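Orotidine 5'-phosphate decarboxylase (Sulfolobus solfataricus, PDB 4DBD) probably catalyses the decarboxylation of orotidine 5'-monophosphate to uridine 5'-monophosphate, the last step of de novo UMP biosynthesis, as a homodimeric TIM-barrel enzyme. Local coordinates at residues Ser172-Ile186 with Leu200-Met212. Numbering follows the deposited sequence.
Sequences SYGDAVCAGADYEII and LRTINKIIEDKVM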
loop_
_atom_site.group_PDB
_atom_site.type_symbol
_atom_site.label_atom_id
_atom_site.label_comp_id
_atom_site.label_asym_id
_atom_site.label_seq_id
_atom_site.Cartn_x
_atom_site.Cartn_y
_atom_site.Cartn_z
ATOM N N SER A 172 -16.965 -7.996 -17.537
ATOM C CA SER A 172 -17.916 -9.079 -17.816
ATOM C C SER A 172 -17.220 -10.428 -17.652
ATOM O O SER A 172 -16.209 -10.676 -18.293
ATOM C CB SER A 172 -18.462 -8.953 -19.232
ATOM O OG SER A 172 -19.334 -10.030 -19.540
ATOM N N TYR A 173 -17.769 -11.301 -16.803
ATOM C CA TYR A 173 -17.049 -12.505 -16.377
ATOM C C TYR A 173 -16.520 -13.342 -17.527
ATOM O O TYR A 173 -17.282 -13.748 -18.413
ATOM C CB TYR A 173 -17.918 -13.378 -15.465
ATOM C CG TYR A 173 -18.625 -12.574 -14.416
ATOM C CD1 TYR A 173 -17.925 -12.025 -13.347
ATOM C CD2 TYR A 173 -19.987 -12.344 -14.500
ATOM C CE1 TYR A 173 -18.572 -11.278 -12.387
ATOM C CE2 TYR A 173 -20.644 -11.600 -13.540
ATOM C CZ TYR A 173 -19.940 -11.069 -12.495
ATOM O OH TYR A 173 -20.594 -10.324 -11.541
ATOM N N GLY A 174 -15.219 -13.613 -17.490
ATOM C CA GLY A 174 -14.572 -14.460 -18.472
ATOM C C GLY A 174 -13.877 -13.683 -19.571
ATOM O O GLY A 174 -13.070 -14.245 -20.313
ATOM N N ASP A 175 -14.176 -12.391 -19.676
ATOM C CA ASP A 175 -13.588 -11.574 -20.744
ATOM C C ASP A 175 -12.091 -11.386 -20.571
ATOM O O ASP A 175 -11.358 -11.250 -21.559
ATOM C CB ASP A 175 -14.252 -10.192 -20.839
ATOM C CG ASP A 175 -15.632 -10.236 -21.478
ATOM O OD1 ASP A 175 -16.096 -11.324 -21.885
ATOM O OD2 ASP A 175 -16.251 -9.161 -21.582
ATOM N N ALA A 176 -11.638 -11.346 -19.322
ATOM C CA ALA A 176 -10.220 -11.162 -19.054
ATOM C C ALA A 176 -9.459 -12.431 -19.396
ATOM O O ALA A 176 -8.437 -12.384 -20.083
ATOM C CB ALA A 176 -9.990 -10.762 -17.611
ATOM N N VAL A 177 -9.967 -13.570 -18.932
ATOM C CA VAL A 177 -9.384 -14.841 -19.322
ATOM C C VAL A 177 -9.339 -14.974 -20.847
ATOM O O VAL A 177 -8.312 -15.345 -21.402
ATOM C CB VAL A 177 -10.113 -16.031 -18.695
ATOM C CG1 VAL A 177 -9.516 -17.336 -19.199
ATOM C CG2 VAL A 177 -10.003 -15.952 -17.176
ATOM N N CYS A 178 -10.432 -14.642 -21.531
ATOM C CA CYS A 178 -10.428 -14.768 -22.989
ATOM C C CYS A 178 -9.400 -13.837 -23.643
ATOM O O CYS A 178 -8.803 -14.191 -24.656
ATOM C CB CYS A 178 -11.832 -14.590 -23.582
ATOM S SG CYS A 178 -12.955 -15.970 -23.206
ATOM N N ALA A 179 -9.153 -12.676 -23.035
ATOM C CA ALA A 179 -8.143 -11.745 -23.545
ATOM C C ALA A 179 -6.701 -12.191 -23.279
ATOM O O ALA A 179 -5.763 -11.635 -23.854
ATOM C CB ALA A 179 -8.369 -10.344 -22.983
ATOM N N GLY A 180 -6.514 -13.167 -22.392
ATOM C CA GLY A 180 -5.186 -13.702 -22.163
ATOM C C GLY A 180 -4.790 -13.857 -20.710
ATOM O O GLY A 180 -3.686 -14.320 -20.416
ATOM N N ALA A 181 -5.685 -13.488 -19.797
ATOM C CA ALA A 181 -5.404 -13.642 -18.369
ATOM C C ALA A 181 -5.508 -15.110 -17.950
ATOM O O ALA A 181 -6.237 -15.893 -18.553
ATOM C CB ALA A 181 -6.345 -12.775 -17.543
ATOM N N ASP A 182 -4.784 -15.482 -16.901
ATOM C CA ASP A 182 -4.896 -16.826 -16.360
ATOM C C ASP A 182 -6.075 -16.965 -15.396
ATOM O O ASP A 182 -6.833 -17.927 -15.464
ATOM C CB ASP A 182 -3.595 -17.225 -15.667
ATOM C CG ASP A 182 -2.456 -17.361 -16.641
ATOM O OD1 ASP A 182 -2.472 -18.340 -17.417
ATOM O OD2 ASP A 182 -1.566 -16.486 -16.657
ATOM N N TYR A 183 -6.222 -15.983 -14.515
ATOM C CA TYR A 183 -7.238 -16.004 -13.484
ATOM C C TYR A 183 -7.926 -14.656 -13.383
ATOM O O TYR A 183 -7.320 -13.614 -13.665
ATOM C CB TYR A 183 -6.595 -16.373 -12.140
ATOM C CG TYR A 183 -5.860 -17.675 -12.226
ATOM C CD1 TYR A 183 -6.545 -18.886 -12.230
ATOM C CD2 TYR A 183 -4.475 -17.699 -12.312
ATOM C CE1 TYR A 183 -5.858 -20.090 -12.319
ATOM C CE2 TYR A 183 -3.782 -18.884 -12.407
ATOM C CZ TYR A 183 -4.476 -20.077 -12.411
ATOM O OH TYR A 183 -3.769 -21.256 -12.508
ATOM N N GLU A 184 -9.197 -14.688 -13.002
ATOM C CA GLU A 184 -9.949 -13.472 -12.723
ATOM C C GLU A 184 -10.181 -13.278 -11.236
ATOM O O GLU A 184 -10.613 -14.195 -10.524
ATOM C CB GLU A 184 -11.280 -13.456 -13.497
ATOM C CG GLU A 184 -11.097 -12.971 -14.922
ATOM C CD GLU A 184 -12.361 -13.069 -15.775
ATOM O OE1 GLU A 184 -13.496 -12.956 -15.250
ATOM O OE2 GLU A 184 -12.201 -13.262 -16.988
ATOM N N ILE A 185 -9.867 -12.074 -10.769
ATOM C CA ILE A 185 -10.067 -11.713 -9.376
ATOM C C ILE A 185 -11.428 -11.073 -9.219
ATOM O O ILE A 185 -11.729 -10.064 -9.857
ATOM C CB ILE A 185 -9.001 -10.730 -8.920
ATOM C CG1 ILE A 185 -7.638 -11.422 -8.949
ATOM C CG2 ILE A 185 -9.330 -10.203 -7.520
ATOM C CD1 ILE A 185 -6.461 -10.489 -8.968
ATOM N N ILE A 186 -12.240 -11.666 -8.359
ATOM C CA ILE A 186 -13.627 -11.269 -8.192
ATOM C C ILE A 186 -13.941 -11.114 -6.714
ATOM O O ILE A 186 -13.682 -12.017 -5.906
ATOM C CB ILE A 186 -14.563 -12.304 -8.851
ATOM C CG1 ILE A 186 -14.118 -12.538 -10.298
ATOM C CG2 ILE A 186 -16.014 -11.835 -8.792
ATOM C CD1 ILE A 186 -14.863 -13.635 -11.018
ATOM N N LEU A 200 -20.572 -17.819 -6.944
ATOM C CA LEU A 200 -19.332 -18.393 -7.444
ATOM C C LEU A 200 -19.600 -19.517 -8.449
ATOM O O LEU A 200 -18.960 -19.584 -9.488
ATOM C CB LEU A 200 -18.426 -18.876 -6.297
ATOM C CG LEU A 200 -17.196 -19.698 -6.717
ATOM C CD1 LEU A 200 -16.245 -18.927 -7.645
ATOM C CD2 LEU A 200 -16.447 -20.203 -5.475
ATOM N N ARG A 201 -20.552 -20.401 -8.160
ATOM C CA ARG A 201 -20.824 -21.496 -9.094
ATOM C C ARG A 201 -21.354 -20.978 -10.443
ATOM O O ARG A 201 -20.961 -21.455 -11.505
ATOM C CB ARG A 201 -21.765 -22.536 -8.463
ATOM C CG ARG A 201 -21.188 -23.155 -7.186
ATOM C CD ARG A 201 -21.901 -24.429 -6.705
ATOM N NE ARG A 201 -20.931 -25.306 -6.039
ATOM C CZ ARG A 201 -21.150 -26.019 -4.933
ATOM N NH1 ARG A 201 -22.329 -25.996 -4.319
ATOM N NH2 ARG A 201 -20.171 -26.766 -4.439
ATOM N N THR A 202 -22.235 -19.987 -10.392
ATOM C CA THR A 202 -22.795 -19.388 -11.596
ATOM C C THR A 202 -21.699 -18.712 -12.431
ATOM O O THR A 202 -21.610 -18.902 -13.650
ATOM C CB THR A 202 -23.875 -18.368 -11.221
ATOM O OG1 THR A 202 -24.925 -19.021 -10.482
ATOM C CG2 THR A 202 -24.446 -17.701 -12.463
ATOM N N ILE A 203 -20.853 -17.934 -11.758
ATOM C CA ILE A 203 -19.727 -17.262 -12.409
ATOM C C ILE A 203 -18.739 -18.266 -13.002
ATOM O O ILE A 203 -18.240 -18.078 -14.113
ATOM C CB ILE A 203 -18.993 -16.343 -11.413
ATOM C CG1 ILE A 203 -19.892 -15.154 -11.043
ATOM C CG2 ILE A 203 -17.640 -15.903 -11.978
ATOM C CD1 ILE A 203 -19.426 -14.389 -9.822
ATOM N N ASN A 204 -18.445 -19.326 -12.258
ATOM C CA ASN A 204 -17.608 -20.388 -12.791
ATOM C C ASN A 204 -18.200 -20.948 -14.080
ATOM O O ASN A 204 -17.476 -21.159 -15.061
ATOM C CB ASN A 204 -17.397 -21.507 -11.762
ATOM C CG ASN A 204 -16.297 -21.187 -10.765
ATOM O OD1 ASN A 204 -15.400 -20.387 -11.044
ATOM N ND2 ASN A 204 -16.357 -21.820 -9.594
ATOM N N LYS A 205 -19.511 -21.181 -14.086
ATOM C CA LYS A 205 -20.169 -21.695 -15.291
ATOM C C LYS A 205 -20.028 -20.721 -16.457
ATOM O O LYS A 205 -19.703 -21.121 -17.572
ATOM C CB LYS A 205 -21.654 -21.990 -15.036
ATOM C CG LYS A 205 -21.916 -23.147 -14.081
ATOM C CD LYS A 205 -23.413 -23.414 -13.981
ATOM C CE LYS A 205 -23.770 -24.170 -12.712
ATOM N NZ LYS A 205 -24.971 -23.562 -12.074
ATOM N N ILE A 206 -20.287 -19.442 -16.197
ATOM C CA ILE A 206 -20.144 -18.408 -17.221
ATOM C C ILE A 206 -18.746 -18.413 -17.819
ATOM O O ILE A 206 -18.560 -18.318 -19.039
ATOM C CB ILE A 206 -20.440 -17.005 -16.648
ATOM C CG1 ILE A 206 -21.932 -16.866 -16.328
ATOM C CG2 ILE A 206 -20.013 -15.919 -17.632
ATOM C CD1 ILE A 206 -22.264 -15.685 -15.419
ATOM N N ILE A 207 -17.749 -18.527 -16.954
ATOM C CA ILE A 207 -16.373 -18.471 -17.407
ATOM C C ILE A 207 -15.986 -19.690 -18.241
ATOM O O ILE A 207 -15.363 -19.543 -19.290
ATOM C CB ILE A 207 -15.404 -18.290 -16.221
ATOM C CG1 ILE A 207 -15.602 -16.901 -15.615
ATOM C CG2 ILE A 207 -13.957 -18.485 -16.675
ATOM C CD1 ILE A 207 -14.769 -16.623 -14.385
ATOM N N GLU A 208 -16.361 -20.886 -17.790
ATOM C CA GLU A 208 -15.995 -22.099 -18.520
ATOM C C GLU A 208 -16.730 -22.207 -19.858
ATOM O O GLU A 208 -16.290 -22.933 -20.754
ATOM C CB GLU A 208 -16.195 -23.362 -17.668
ATOM C CG GLU A 208 -17.624 -23.616 -17.210
ATOM C CD GLU A 208 -17.926 -25.101 -17.022
ATOM O OE1 GLU A 208 -17.002 -25.928 -17.195
ATOM O OE2 GLU A 208 -19.090 -25.447 -16.711
ATOM N N ASP A 209 -17.841 -21.484 -19.992
ATOM C CA ASP A 209 -18.529 -21.380 -21.281
ATOM C C ASP A 209 -17.765 -20.450 -22.225
ATOM O O ASP A 209 -17.473 -20.811 -23.366
ATOM C CB ASP A 209 -19.961 -20.869 -21.102
ATOM C CG ASP A 209 -20.893 -21.910 -20.488
ATOM O OD1 ASP A 209 -20.562 -23.117 -20.517
ATOM O OD2 ASP A 209 -21.968 -21.516 -19.980
ATOM N N LYS A 210 -17.456 -19.251 -21.736
ATOM C CA LYS A 210 -16.675 -18.270 -22.487
ATOM C C LYS A 210 -15.310 -18.806 -22.907
ATOM O O LYS A 210 -14.945 -18.752 -24.082
ATOM C CB LYS A 210 -16.483 -16.997 -21.660
ATOM C CG LYS A 210 -17.685 -16.067 -21.625
ATOM C CD LYS A 210 -17.225 -14.609 -21.649
ATOM C CE LYS A 210 -18.375 -13.658 -21.353
ATOM N NZ LYS A 210 -19.090 -14.001 -20.081
ATOM N N VAL A 211 -14.551 -19.305 -21.936
ATOM C CA VAL A 211 -13.252 -19.910 -22.201
ATOM C C VAL A 211 -13.348 -20.863 -23.383
ATOM O O VAL A 211 -12.404 -21.011 -24.158
ATOM C CB VAL A 211 -12.734 -20.685 -20.967
ATOM C CG1 VAL A 211 -11.805 -21.816 -21.386
ATOM C CG2 VAL A 211 -12.041 -19.744 -19.993
ATOM N N MET A 212 -14.505 -21.502 -23.516
ATOM C CA MET A 212 -14.735 -22.455 -24.593
ATOM C C MET A 212 -15.647 -21.866 -25.668
ATOM O O MET A 212 -15.256 -21.743 -26.829
ATOM C CB MET A 212 -15.341 -23.741 -24.031
ATOM C CG MET A 212 -14.525 -24.376 -22.916
ATOM S SD MET A 212 -12.799 -24.642 -23.375
ATOM C CE MET A 212 -12.788 -26.407 -23.699
#
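Tyr173 lays one face of its ring over Ile203, whose CG1 stands 4.2 Å from the ring centroid and almost exactly on the ring normal, a CH-pi contact. The CG2 of the same isoleucine, anti to the backbone N, touches both Tyr173 CD1 and, at 3.7 Å, Ile186 CD1 at the end of strand 183-186. Ile206 approaches the tyrosine obliquely, its CG2 3.9 Å from Tyr173 CB, while the phenol OH is hydrogen-bonded to Ser189. Just beyond, Gly174 packs its backbone on Ile207 CG1. The contact joins the connection between strands 160-163 and 183-186 of the TIM barrel, in which Ser172-Gly174 are predicted to bind substrate, to the C-terminal helix 196-210. Glu184 turns from the strand to the start of helix 175-179, where OE1 takes the Gly174 N-H at 2.9 Å through its syn lone pair and OE2 takes that of Val177 through its anti lone pair; the buried carboxylate is probably stabilised by the helix N-terminus. Lys210 curls over Gly174, and a twist about CD-CE (chi4 53°) turns NZ to donate a hydrogen bond to Tyr173 O; its modelled 2.5 Å is unusually short and doubtful as an exact length. The aliphatic CE touches Asp175 OD1 at 3.3 Å, whereas NZ lies 4.4 Å from OD1, beyond a salt bridge. In the first turn of helix 175-179, Val177 CG1 meets Val211 CG2 at 3.6 Å.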